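PDB 2EIH: alcohol dehydrogenase from Thermus thermophilus, which probably acts as an NAD-dependent oxidoreductase of the zinc-containing alcohol dehydrogenase family, and binds a zinc ion. Local coordinates for residues V44-G49 with L57-G62; L61-S66 with I147-L152; G67-V72 with E77-G82; V85-G90 with E123-P128; A133-N138 with E142-I147. All blocks are in the same frame, centred on the assembly; numbering follows the deposited sequence.

Interaction 1 (V44-G49 with L57-G62); sequences VWVRKG and LPHVLG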
# COMPACT_ATOMS: atom_id res chain seq x y z
N VAL A 44 -2.02 -28.08 22.32
CA VAL A 44 -2.53 -28.13 23.69
C VAL A 44 -4.02 -27.80 23.75
O VAL A 44 -4.77 -28.46 24.47
CB VAL A 44 -1.74 -27.17 24.62
CG1 VAL A 44 -2.35 -27.16 26.01
CG2 VAL A 44 -0.29 -27.62 24.70
N TRP A 45 -4.44 -26.79 23.00
CA TRP A 45 -5.85 -26.42 22.99
C TRP A 45 -6.68 -27.59 22.45
O TRP A 45 -7.78 -27.86 22.95
CB TRP A 45 -6.06 -25.16 22.13
CG TRP A 45 -5.28 -23.98 22.64
CD1 TRP A 45 -4.93 -23.73 23.93
CD2 TRP A 45 -4.73 -22.91 21.86
NE1 TRP A 45 -4.18 -22.59 24.01
CE2 TRP A 45 -4.04 -22.06 22.75
CE3 TRP A 45 -4.74 -22.59 20.49
CZ2 TRP A 45 -3.36 -20.91 22.32
CZ3 TRP A 45 -4.07 -21.44 20.07
CH2 TRP A 45 -3.39 -20.62 20.98
N VAL A 46 -6.16 -28.30 21.46
CA VAL A 46 -6.89 -29.43 20.91
C VAL A 46 -6.93 -30.54 21.94
O VAL A 46 -7.95 -31.21 22.09
CB VAL A 46 -6.25 -29.94 19.61
CG1 VAL A 46 -6.98 -31.19 19.13
CG2 VAL A 46 -6.32 -28.86 18.54
N ARG A 47 -5.83 -30.73 22.66
CA ARG A 47 -5.78 -31.78 23.68
C ARG A 47 -6.77 -31.51 24.81
O ARG A 47 -7.50 -32.41 25.22
CB ARG A 47 -4.37 -31.91 24.27
CG ARG A 47 -4.34 -32.74 25.55
CD ARG A 47 -2.95 -32.97 26.11
NE ARG A 47 -2.21 -31.76 26.47
CZ ARG A 47 -2.45 -30.99 27.52
NH1 ARG A 47 -1.70 -29.92 27.72
NH2 ARG A 47 -3.44 -31.26 28.36
N LYS A 48 -6.79 -30.28 25.31
CA LYS A 48 -7.71 -29.93 26.40
C LYS A 48 -9.16 -29.96 25.97
O LYS A 48 -10.05 -30.16 26.79
CB LYS A 48 -7.38 -28.54 26.94
CG LYS A 48 -6.12 -28.49 27.78
CD LYS A 48 -5.88 -27.09 28.30
CE LYS A 48 -4.80 -27.10 29.36
NZ LYS A 48 -4.48 -25.73 29.83
N GLY A 49 -9.41 -29.76 24.68
CA GLY A 49 -10.78 -29.77 24.18
C GLY A 49 -11.28 -28.36 23.91
O GLY A 49 -12.40 -28.17 23.44
N LEU A 57 -12.02 -39.27 17.35
CA LEU A 57 -10.90 -39.83 18.08
C LEU A 57 -10.71 -41.28 17.63
O LEU A 57 -11.67 -41.92 17.21
CB LEU A 57 -11.16 -39.76 19.58
CG LEU A 57 -11.57 -38.39 20.13
CD1 LEU A 57 -11.75 -38.47 21.64
CD2 LEU A 57 -10.52 -37.33 19.79
N PRO A 58 -9.47 -41.81 17.71
CA PRO A 58 -8.28 -41.10 18.18
C PRO A 58 -7.80 -40.03 17.19
O PRO A 58 -8.06 -40.12 16.00
CB PRO A 58 -7.27 -42.22 18.37
CG PRO A 58 -7.61 -43.15 17.26
CD PRO A 58 -9.13 -43.20 17.33
N HIS A 59 -7.09 -39.03 17.71
CA HIS A 59 -6.57 -37.95 16.88
C HIS A 59 -5.07 -37.78 17.04
O HIS A 59 -4.52 -37.89 18.13
CB HIS A 59 -7.27 -36.63 17.24
CG HIS A 59 -6.74 -35.45 16.49
ND1 HIS A 59 -6.78 -35.37 15.12
CD2 HIS A 59 -6.16 -34.31 16.92
CE1 HIS A 59 -6.24 -34.22 14.73
NE2 HIS A 59 -5.86 -33.56 15.81
N VAL A 60 -4.40 -37.52 15.92
CA VAL A 60 -2.96 -37.30 15.93
C VAL A 60 -2.69 -35.81 15.83
O VAL A 60 -3.01 -35.18 14.83
CB VAL A 60 -2.27 -38.00 14.74
CG1 VAL A 60 -0.75 -37.78 14.81
CG2 VAL A 60 -2.59 -39.48 14.76
N LEU A 61 -2.10 -35.25 16.88
CA LEU A 61 -1.79 -33.84 16.89
C LEU A 61 -0.56 -33.58 16.03
O LEU A 61 -0.00 -34.51 15.44
CB LEU A 61 -1.53 -33.40 18.33
CG LEU A 61 -2.63 -33.67 19.36
CD1 LEU A 61 -2.12 -33.35 20.77
CD2 LEU A 61 -3.86 -32.82 19.05
N GLY A 62 -0.14 -32.32 15.94
CA GLY A 62 1.05 -31.98 15.18
C GLY A 62 0.87 -31.16 13.91
O GLY A 62 0.38 -31.66 12.89
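Within the GroES-like part of this alcohol dehydrogenase, the last turn of helix 41-48 packs on the short strand 59-60 and the loop that follows it, Val46 being the residue that meets Leu61 and His59. The contact is made through carbon atoms alone, with no hydrogen bond across it. Val46 and Leu61 slide past each other in opposite directions, which brings Val46 CG1 to 3.5 Å from Leu61 CD2, and Val46 CB to 3.8 Å from the same methyl. The torsion about CA-CB (chi1 176°) sets Val46 CG1 anti to its own nitrogen, on the side where both partners lie. That methyl also reaches the imidazole, Val46 CG1 standing 3.9 Å from His59 CD2 in an oblique approach, with the two side chains crossing at about a right angle. NE2, the ring atom next to CD2, is hydrogen-bonded to Gly114 O, which holds the imidazole with CD2 toward the valine. Met6 of strand 2-6 touches Val46, His59 and Leu61, and Leu15 and His326 also cover Leu61. Arg47 contributes its aliphatic root alone, for its guanidinium turns away to Glu330 in a salt bridge and to Gly10 O and His326 ND1 in hydrogen bonds. Gly49, with positive phi, ends the helix just beyond, its N bonded to Trp45 O at 3.0 Å. At the margin of the cluster, Arg47 CB lies 4.4 Å from Leu61 CD1.

Interaction 2 (L61-S66 with I147-L152); sequences LGADGS and IPLTFL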
# COMPACT_ATOMS: atom_id res chain seq x y z
N LEU A 61 -2.10 -35.25 16.88
CA LEU A 61 -1.79 -33.84 16.89
C LEU A 61 -0.56 -33.58 16.03
O LEU A 61 -0.00 -34.51 15.44
CB LEU A 61 -1.53 -33.40 18.33
CG LEU A 61 -2.63 -33.67 19.36
CD1 LEU A 61 -2.12 -33.35 20.77
CD2 LEU A 61 -3.86 -32.82 19.05
N GLY A 62 -0.14 -32.32 15.94
CA GLY A 62 1.05 -31.98 15.18
C GLY A 62 0.87 -31.16 13.91
O GLY A 62 0.38 -31.66 12.89
N ALA A 63 1.27 -29.89 13.97
CA ALA A 63 1.17 -29.02 12.81
C ALA A 63 2.54 -28.88 12.15
O ALA A 63 2.67 -28.93 10.92
CB ALA A 63 0.61 -27.65 13.22
N ASP A 64 3.57 -28.71 12.97
CA ASP A 64 4.93 -28.57 12.47
C ASP A 64 5.63 -29.91 12.29
O ASP A 64 5.49 -30.82 13.12
CB ASP A 64 5.76 -27.73 13.43
CG ASP A 64 5.81 -26.30 13.02
OD1 ASP A 64 5.93 -25.44 13.92
OD2 ASP A 64 5.75 -26.03 11.80
N GLY A 65 6.40 -30.04 11.22
CA GLY A 65 7.11 -31.28 11.00
C GLY A 65 8.12 -31.19 9.88
O GLY A 65 8.03 -30.35 8.98
N SER A 66 9.11 -32.07 9.93
CA SER A 66 10.11 -32.13 8.88
C SER A 66 10.39 -33.60 8.67
O SER A 66 10.15 -34.41 9.54
CB SER A 66 11.39 -31.39 9.29
OG SER A 66 11.98 -31.97 10.43
N ILE A 147 10.79 -24.30 12.46
CA ILE A 147 10.55 -23.08 11.71
C ILE A 147 9.14 -22.62 11.28
O ILE A 147 8.64 -21.60 11.80
CB ILE A 147 11.43 -23.05 10.44
CG1 ILE A 147 12.89 -23.13 10.82
CG2 ILE A 147 11.15 -21.76 9.64
CD1 ILE A 147 13.82 -23.38 9.66
N PRO A 148 8.49 -23.35 10.36
CA PRO A 148 7.17 -23.04 9.81
C PRO A 148 6.16 -22.24 10.64
O PRO A 148 6.05 -21.02 10.49
CB PRO A 148 6.67 -24.40 9.37
CG PRO A 148 7.91 -25.10 8.97
CD PRO A 148 8.81 -24.78 10.13
N LEU A 149 5.41 -22.93 11.49
CA LEU A 149 4.37 -22.30 12.30
C LEU A 149 4.77 -20.95 12.93
O LEU A 149 4.12 -19.93 12.67
CB LEU A 149 3.90 -23.28 13.39
CG LEU A 149 2.55 -23.19 14.14
CD1 LEU A 149 2.37 -21.80 14.74
CD2 LEU A 149 1.39 -23.53 13.23
N THR A 150 5.82 -20.91 13.75
CA THR A 150 6.18 -19.63 14.37
C THR A 150 6.74 -18.61 13.40
O THR A 150 6.39 -17.44 13.49
CB THR A 150 7.17 -19.78 15.56
OG1 THR A 150 8.26 -20.64 15.18
CG2 THR A 150 6.47 -20.33 16.79
N PHE A 151 7.60 -19.02 12.49
CA PHE A 151 8.12 -18.03 11.56
C PHE A 151 7.04 -17.40 10.68
O PHE A 151 7.08 -16.20 10.42
CB PHE A 151 9.27 -18.59 10.72
CG PHE A 151 10.58 -18.52 11.44
CD1 PHE A 151 10.93 -19.50 12.35
CD2 PHE A 151 11.39 -17.40 11.32
CE1 PHE A 151 12.06 -19.36 13.15
CE2 PHE A 151 12.52 -17.24 12.11
CZ PHE A 151 12.85 -18.24 13.03
N LEU A 152 6.05 -18.18 10.27
CA LEU A 152 4.98 -17.62 9.45
C LEU A 152 4.13 -16.64 10.23
O LEU A 152 3.73 -15.61 9.70
CB LEU A 152 4.09 -18.74 8.90
CG LEU A 152 4.74 -19.56 7.79
CD1 LEU A 152 4.04 -20.90 7.67
CD2 LEU A 152 4.65 -18.78 6.48
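Asp64 OD2 accepts the backbone N-H of Leu149 at 3.1 Å from Leu149 N, in a bond that is almost perfectly straight (177° at the hydrogen). The oxygen uses its syn lone pair, on the side of OD1, so the carboxylate meets the N-H with its oxygen side, not with a face. At this amino end of helix 148-161 the first turn carries N-H groups that have no helical acceptor behind them, and the side chain of Asp64, near the start of strand 64-72, supplies one. Both oxygens also lie close on carbon: Asp64 OD2, besides its bond, is 3.1 Å from Pro148 CB, and Asp64 OD1 is 3.0 Å from Leu149 CB. Asp64 and Leu149 cross at about a right angle, the leucine's CB lying against OD1. Its CG stands opposite the backbone nitrogen (chi1 -160°), a setting that carries Leu149 CD2 over to Ala63 CB at 4.2 Å. With an alanine in place of Asp64, the N-H of Leu149 would probably be left without this acceptor and a gap would open against Pro148. The Gly-Ala-Asp run at 62-64 probably matches the Gly-His-Glu signature of relatives with a catalytic zinc, here without the histidine. Asn40 and Lys337 also touch Asp64, while Pro89 of strand 84-91 packs on Ala63, Pro148 and Leu149. Helix 148-161 thus starts against the beginning of strand 64-72, with strand 84-91 beside it and helix 297-306 packed on Ile147, Phe151 and Leu152.

Interaction 3 (G67-V72 with E77-G82); sequences GVVDAV and EGFAPG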
# COMPACT_ATOMS: atom_id res chain seq x y z
N GLY A 67 10.89 -33.94 7.49
CA GLY A 67 11.18 -35.32 7.23
C GLY A 67 11.67 -35.53 5.82
O GLY A 67 12.15 -34.60 5.17
N VAL A 68 11.53 -36.77 5.36
CA VAL A 68 11.97 -37.17 4.04
C VAL A 68 10.79 -37.70 3.25
O VAL A 68 9.94 -38.38 3.80
CB VAL A 68 13.04 -38.28 4.14
CG1 VAL A 68 13.57 -38.62 2.77
CG2 VAL A 68 14.17 -37.82 5.07
N VAL A 69 10.75 -37.40 1.95
CA VAL A 69 9.66 -37.89 1.11
C VAL A 69 9.68 -39.42 1.09
O VAL A 69 10.71 -40.03 0.79
CB VAL A 69 9.78 -37.41 -0.34
CG1 VAL A 69 8.69 -38.07 -1.19
CG2 VAL A 69 9.67 -35.90 -0.41
N ASP A 70 8.55 -40.04 1.41
CA ASP A 70 8.48 -41.49 1.41
C ASP A 70 7.89 -42.01 0.11
O ASP A 70 8.50 -42.82 -0.58
CB ASP A 70 7.61 -42.00 2.57
CG ASP A 70 7.62 -43.51 2.67
OD1 ASP A 70 8.69 -44.08 2.96
OD2 ASP A 70 6.55 -44.11 2.46
N ALA A 71 6.71 -41.52 -0.23
CA ALA A 71 6.05 -41.93 -1.45
C ALA A 71 5.19 -40.78 -1.92
O ALA A 71 4.76 -39.95 -1.12
CB ALA A 71 5.18 -43.17 -1.18
N VAL A 72 4.93 -40.73 -3.22
CA VAL A 72 4.11 -39.66 -3.77
C VAL A 72 2.97 -40.22 -4.58
O VAL A 72 3.09 -41.29 -5.18
CB VAL A 72 4.94 -38.74 -4.68
CG1 VAL A 72 6.05 -38.07 -3.88
CG2 VAL A 72 5.53 -39.53 -5.83
N GLU A 77 4.50 -33.96 -9.32
CA GLU A 77 5.82 -33.58 -9.77
C GLU A 77 6.46 -32.61 -8.80
O GLU A 77 5.77 -31.89 -8.08
CB GLU A 77 5.73 -32.95 -11.16
CG GLU A 77 4.83 -31.72 -11.21
CD GLU A 77 4.65 -31.20 -12.62
OE1 GLU A 77 5.67 -30.91 -13.29
OE2 GLU A 77 3.49 -31.08 -13.07
N GLY A 78 7.79 -32.58 -8.79
CA GLY A 78 8.48 -31.68 -7.89
C GLY A 78 8.81 -32.29 -6.54
O GLY A 78 9.26 -31.58 -5.64
N PHE A 79 8.58 -33.60 -6.40
CA PHE A 79 8.89 -34.34 -5.18
C PHE A 79 9.17 -35.80 -5.48
O PHE A 79 8.42 -36.46 -6.19
CB PHE A 79 7.75 -34.24 -4.15
CG PHE A 79 7.65 -32.89 -3.51
CD1 PHE A 79 8.75 -32.33 -2.86
CD2 PHE A 79 6.49 -32.14 -3.61
CE1 PHE A 79 8.71 -31.05 -2.35
CE2 PHE A 79 6.44 -30.85 -3.10
CZ PHE A 79 7.55 -30.30 -2.47
N ALA A 80 10.28 -36.30 -4.94
CA ALA A 80 10.68 -37.68 -5.14
C ALA A 80 11.15 -38.26 -3.82
O ALA A 80 11.65 -37.54 -2.96
CB ALA A 80 11.80 -37.74 -6.18
N PRO A 81 11.01 -39.58 -3.64
CA PRO A 81 11.43 -40.22 -2.40
C PRO A 81 12.91 -40.04 -2.08
O PRO A 81 13.78 -40.38 -2.88
CB PRO A 81 11.06 -41.69 -2.63
CG PRO A 81 11.19 -41.85 -4.09
CD PRO A 81 10.53 -40.58 -4.61
N GLY A 82 13.17 -39.48 -0.90
CA GLY A 82 14.52 -39.23 -0.46
C GLY A 82 14.69 -37.76 -0.17
O GLY A 82 15.53 -37.38 0.64
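Val69 points its side chain at the loop, and its branch straddles the carbonyl oxygen of Ala80: Val69 CB is 3.2 Å from Ala80 O, with CG1 and CG2 only slightly farther. Setting CG1 anti to the nitrogen (chi1 175°) leaves Val69 CG2 facing the Phe79 ring, which it meets obliquely, 4.4 Å from Phe79 CD1. Val72 reaches the same residue farther along the strand, its CG1 4.2 Å from Phe79 CB. At the other end, Val68 CG1 lies beside the loop backbone, 3.1 Å from Gly82 O. The backbones come closest at Val69 and Pro81. Val69 O takes Gly82 N at 3.0 Å, a bent bond (144° at the hydrogen) with the donor tilted 18° from the carbonyl plane. Pro81 CA adds a CA-H...O contact of 3.3 Å to Val69 O. Next to it, Asp70 and Ala71 form a classic beta bulge opposite Arg31, which also makes a salt bridge with Asp70. Residues 77-82 belong to the beta-hairpin connection between antiparallel neighbours 64-72 and 84-91 of the GroES-like domain. One carbonyl gripped by an N-H and a CA-H implies that backbone polarity ties this surface loop to the strand; the valines lie against loop carbonyls, and the apolar contact with Phe79 is secondary.

Interaction 4 (V85-G90 with E123-P128); sequences VVINPG and EYVVLP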
# COMPACT_ATOMS: atom_id res chain seq x y z
N VAL A 85 12.37 -32.38 3.37
CA VAL A 85 11.35 -31.34 3.37
C VAL A 85 10.81 -30.94 4.75
O VAL A 85 10.99 -31.64 5.75
CB VAL A 85 10.13 -31.80 2.52
CG1 VAL A 85 10.55 -32.07 1.09
CG2 VAL A 85 9.52 -33.07 3.12
N VAL A 86 10.15 -29.79 4.78
CA VAL A 86 9.51 -29.28 5.99
C VAL A 86 8.06 -29.11 5.53
O VAL A 86 7.78 -29.01 4.34
CB VAL A 86 10.07 -27.91 6.44
CG1 VAL A 86 11.55 -28.04 6.70
CG2 VAL A 86 9.82 -26.87 5.37
N ILE A 87 7.15 -29.08 6.49
CA ILE A 87 5.72 -28.96 6.23
C ILE A 87 5.24 -27.52 6.37
O ILE A 87 5.69 -26.81 7.26
CB ILE A 87 4.97 -29.86 7.22
CG1 ILE A 87 5.24 -31.33 6.88
CG2 ILE A 87 3.50 -29.49 7.25
CD1 ILE A 87 4.83 -32.29 7.96
N ASN A 88 4.34 -27.12 5.48
CA ASN A 88 3.72 -25.78 5.48
C ASN A 88 2.37 -26.15 6.10
O ASN A 88 1.49 -26.66 5.41
CB ASN A 88 3.52 -25.31 4.03
CG ASN A 88 3.56 -23.81 3.88
OD1 ASN A 88 2.88 -23.08 4.60
ND2 ASN A 88 4.34 -23.33 2.92
N PRO A 89 2.19 -25.89 7.40
CA PRO A 89 0.97 -26.22 8.15
C PRO A 89 -0.38 -25.65 7.70
O PRO A 89 -1.42 -26.04 8.23
CB PRO A 89 1.33 -25.83 9.57
CG PRO A 89 2.20 -24.64 9.36
CD PRO A 89 3.06 -25.00 8.18
N GLY A 90 -0.37 -24.77 6.70
CA GLY A 90 -1.62 -24.18 6.24
C GLY A 90 -2.41 -24.98 5.22
O GLY A 90 -1.96 -25.17 4.09
N GLU A 123 5.05 -41.38 12.50
CA GLU A 123 6.16 -41.66 11.62
C GLU A 123 5.86 -41.29 10.17
O GLU A 123 6.75 -41.22 9.35
CB GLU A 123 6.54 -43.16 11.70
CG GLU A 123 7.03 -43.63 13.07
CD GLU A 123 7.25 -45.13 13.12
OE1 GLU A 123 6.32 -45.89 12.75
OE2 GLU A 123 8.34 -45.57 13.54
N TYR A 124 4.58 -41.08 9.85
CA TYR A 124 4.20 -40.73 8.50
C TYR A 124 3.00 -39.80 8.48
O TYR A 124 2.16 -39.82 9.37
CB TYR A 124 3.84 -41.97 7.67
CG TYR A 124 4.95 -42.97 7.57
CD1 TYR A 124 5.15 -43.94 8.56
CD2 TYR A 124 5.82 -42.95 6.47
CE1 TYR A 124 6.19 -44.86 8.46
CE2 TYR A 124 6.87 -43.86 6.38
CZ TYR A 124 7.04 -44.81 7.37
OH TYR A 124 8.08 -45.72 7.27
N VAL A 125 2.92 -38.97 7.45
CA VAL A 125 1.81 -38.07 7.34
C VAL A 125 1.63 -37.80 5.85
O VAL A 125 2.59 -37.77 5.09
CB VAL A 125 2.07 -36.75 8.14
CG1 VAL A 125 3.17 -35.93 7.47
CG2 VAL A 125 0.78 -35.95 8.28
N VAL A 126 0.38 -37.65 5.44
CA VAL A 126 0.08 -37.41 4.05
C VAL A 126 -0.56 -36.06 3.90
O VAL A 126 -1.56 -35.77 4.56
CB VAL A 126 -0.90 -38.46 3.51
CG1 VAL A 126 -1.52 -37.98 2.21
CG2 VAL A 126 -0.19 -39.78 3.31
N LEU A 127 0.01 -35.22 3.04
CA LEU A 127 -0.57 -33.90 2.80
C LEU A 127 -0.43 -33.50 1.34
O LEU A 127 0.28 -34.16 0.57
CB LEU A 127 0.06 -32.84 3.72
CG LEU A 127 1.56 -32.66 3.92
CD1 LEU A 127 1.83 -31.26 4.44
CD2 LEU A 127 2.09 -33.70 4.88
N PRO A 128 -1.13 -32.44 0.91
CA PRO A 128 -1.04 -32.01 -0.49
C PRO A 128 0.35 -31.48 -0.87
O PRO A 128 1.03 -30.87 -0.06
CB PRO A 128 -2.13 -30.94 -0.59
CG PRO A 128 -2.23 -30.40 0.80
CD PRO A 128 -2.12 -31.64 1.66
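No flat group enters the contact of Ile87 with Val125 and Leu127, so there are no ring faces or edges to match and the touching is all between aliphatic carbons, mostly methyls. Ile87 supplies two branches. Its CG2, anti to the backbone nitrogen (chi1 -69°, measured to CG1), meets Leu127 CD1 at 3.7 Å, the two side chains passing at a slant. Leu127 CD1 also comes within 4.2 Å of Ile87 CG1, so this one methyl rests on the fork of the isoleucine. The longer branch goes the other way: Ile87 CD1 and Val125 CG1 reach toward each other tip to tip, 4.0 Å apart. Val125 and Leu127, two residues apart on strand 124-128, both turn inward. Each holds a branch between its nitrogen and its carbonyl carbon, Val125 CG1 at chi1 69° and Leu127 CG likewise. No hydrogen bond joins the backbones, and the nearest CA atoms, of Ile87 and Leu127, are 8.7 Å apart. These strands therefore face each other across an interior instead of pairing edge to edge. Leu34 and Thr120 also touch Ile87, and Leu132 touches Leu127. Strand 84-91 pairs with 64-72, 64-72 with 29-38, and 29-38 with 124-128, a curled run of antiparallel strands whose apolar interior is what the GroES-like fold of this dehydrogenase family is built around.

Interaction 5 (A133-N138 with E142-I147); sequences APKPKN and EEAAAI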
# COMPACT_ATOMS: atom_id res chain seq x y z
N ALA A 133 7.69 -28.00 1.50
CA ALA A 133 8.78 -27.15 1.05
C ALA A 133 10.10 -27.86 1.30
O ALA A 133 10.21 -28.67 2.21
CB ALA A 133 8.76 -25.81 1.78
N PRO A 134 11.13 -27.57 0.49
CA PRO A 134 12.43 -28.21 0.66
C PRO A 134 13.07 -27.78 1.97
O PRO A 134 13.04 -26.59 2.32
CB PRO A 134 13.22 -27.72 -0.55
CG PRO A 134 12.69 -26.33 -0.72
CD PRO A 134 11.19 -26.54 -0.57
N LYS A 135 13.60 -28.75 2.70
CA LYS A 135 14.25 -28.48 3.96
C LYS A 135 15.64 -27.93 3.72
O LYS A 135 16.43 -28.51 2.96
CB LYS A 135 14.39 -29.76 4.80
CG LYS A 135 15.40 -29.64 5.94
CD LYS A 135 15.83 -31.01 6.44
CE LYS A 135 17.04 -30.93 7.37
NZ LYS A 135 18.24 -30.42 6.66
N PRO A 136 15.96 -26.79 4.35
CA PRO A 136 17.29 -26.21 4.18
C PRO A 136 18.35 -27.26 4.59
O PRO A 136 18.19 -27.93 5.61
CB PRO A 136 17.26 -24.99 5.11
CG PRO A 136 16.22 -25.38 6.15
CD PRO A 136 15.16 -26.05 5.34
N LYS A 137 19.40 -27.41 3.79
CA LYS A 137 20.42 -28.40 4.09
C LYS A 137 21.38 -28.03 5.21
O LYS A 137 22.11 -28.88 5.72
CB LYS A 137 21.22 -28.76 2.83
CG LYS A 137 20.40 -29.46 1.76
CD LYS A 137 21.27 -29.95 0.60
CE LYS A 137 20.42 -30.52 -0.54
NZ LYS A 137 19.55 -31.64 -0.08
N ASN A 138 21.39 -26.77 5.62
CA ASN A 138 22.30 -26.38 6.69
C ASN A 138 21.68 -26.61 8.07
O ASN A 138 22.31 -26.29 9.09
CB ASN A 138 22.69 -24.90 6.54
CG ASN A 138 21.49 -23.95 6.67
OD1 ASN A 138 21.58 -22.87 7.26
ND2 ASN A 138 20.36 -24.36 6.09
N GLU A 142 15.41 -31.32 13.60
CA GLU A 142 14.69 -30.68 14.71
C GLU A 142 14.64 -29.17 14.53
O GLU A 142 13.68 -28.52 14.95
CB GLU A 142 15.32 -31.01 16.06
CG GLU A 142 15.31 -32.49 16.43
CD GLU A 142 16.44 -33.27 15.79
OE1 GLU A 142 17.10 -32.74 14.86
OE2 GLU A 142 16.68 -34.42 16.23
N GLU A 143 15.68 -28.61 13.93
CA GLU A 143 15.75 -27.17 13.69
C GLU A 143 14.75 -26.82 12.59
O GLU A 143 13.99 -25.84 12.68
CB GLU A 143 17.18 -26.79 13.29
CG GLU A 143 18.21 -26.80 14.42
CD GLU A 143 19.63 -26.46 13.96
OE1 GLU A 143 20.40 -25.91 14.78
OE2 GLU A 143 19.96 -26.71 12.78
N ALA A 144 14.73 -27.65 11.54
CA ALA A 144 13.81 -27.46 10.42
C ALA A 144 12.36 -27.50 10.91
O ALA A 144 11.58 -26.58 10.64
CB ALA A 144 14.05 -28.52 9.37
N ALA A 145 12.00 -28.56 11.63
CA ALA A 145 10.63 -28.68 12.13
C ALA A 145 10.20 -27.50 12.99
O ALA A 145 9.03 -27.18 13.08
CB ALA A 145 10.46 -29.98 12.93
N ALA A 146 11.16 -26.84 13.61
CA ALA A 146 10.82 -25.72 14.47
C ALA A 146 10.45 -24.41 13.74
O ALA A 146 9.83 -23.53 14.33
CB ALA A 146 11.97 -25.45 15.44
N ILE A 147 10.79 -24.30 12.46
CA ILE A 147 10.55 -23.08 11.71
C ILE A 147 9.14 -22.62 11.28
O ILE A 147 8.64 -21.60 11.80
CB ILE A 147 11.43 -23.05 10.44
CG1 ILE A 147 12.89 -23.13 10.82
CG2 ILE A 147 11.15 -21.76 9.64
CD1 ILE A 147 13.82 -23.38 9.66
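Lys135 and Ala144 form the tight half of this contact: Lys135 CG sits 3.9 Å from Ala144 CB, the lysine meeting the methyl through CG alone. Both residues are buried, and Val86 of strand 84-91 touches them both, while Ser66 adds a further neighbour to Ala144. The lysine leaves its backbone with CG opposite the nitrogen (chi1 163°), runs extended, and bends at its last torsion (chi4 -64°), which folds the ammonium back on its own segment. There Lys135 NZ donates to Pro136 O at 2.7 Å, approaching 25° out of the carbonyl plane. Leu139 O takes a second bond from NZ, Glu84 makes a salt bridge with it, and Phe141 lies near in a cation-pi contact, so the charge is probably well compensated. With a leucine in its place, Pro136 O and Leu139 O would probably lose their donor and Glu84 the charge that answers it. The contact folds the end of strand 132-134 and the loop after it against helix 141-146. Helix 297-306 covers Ala133, Pro136 and Ile147 from outside the two segments. The other end is looser and more open to solvent. Glu143 turns its carboxylate back to the start of the helix, where OE2 accepts Ser140 N, consistent with one half of a capping box (Ser-x-x-Glu). Toward the exposed Asn138 there is only proximity, with Asn138 O 4.4 Å from Glu143 OE2.

Interactions 1 and 2 follow one another along the chain, sharing Leu61 and Gly62, with centres about 15 Å apart. Strand 64-72 then serves interactions 2 and 3. It is joined to strand 84-91 of interaction 4 through probable hydrogen bonds, Gly65 O to Ile87 N and Gly67 O to Val85 N, each 2.9 Å. On the other edge of 84-91, Val86 N meets Ala133 O of interaction 5 at 2.8 Å. Interactions 2 and 5 share Ile147, between helices 141-146 and 148-161. The closest centres, about 9 Å apart, are those of interactions 2 and 4. All five lie away from the four-cysteine zinc site.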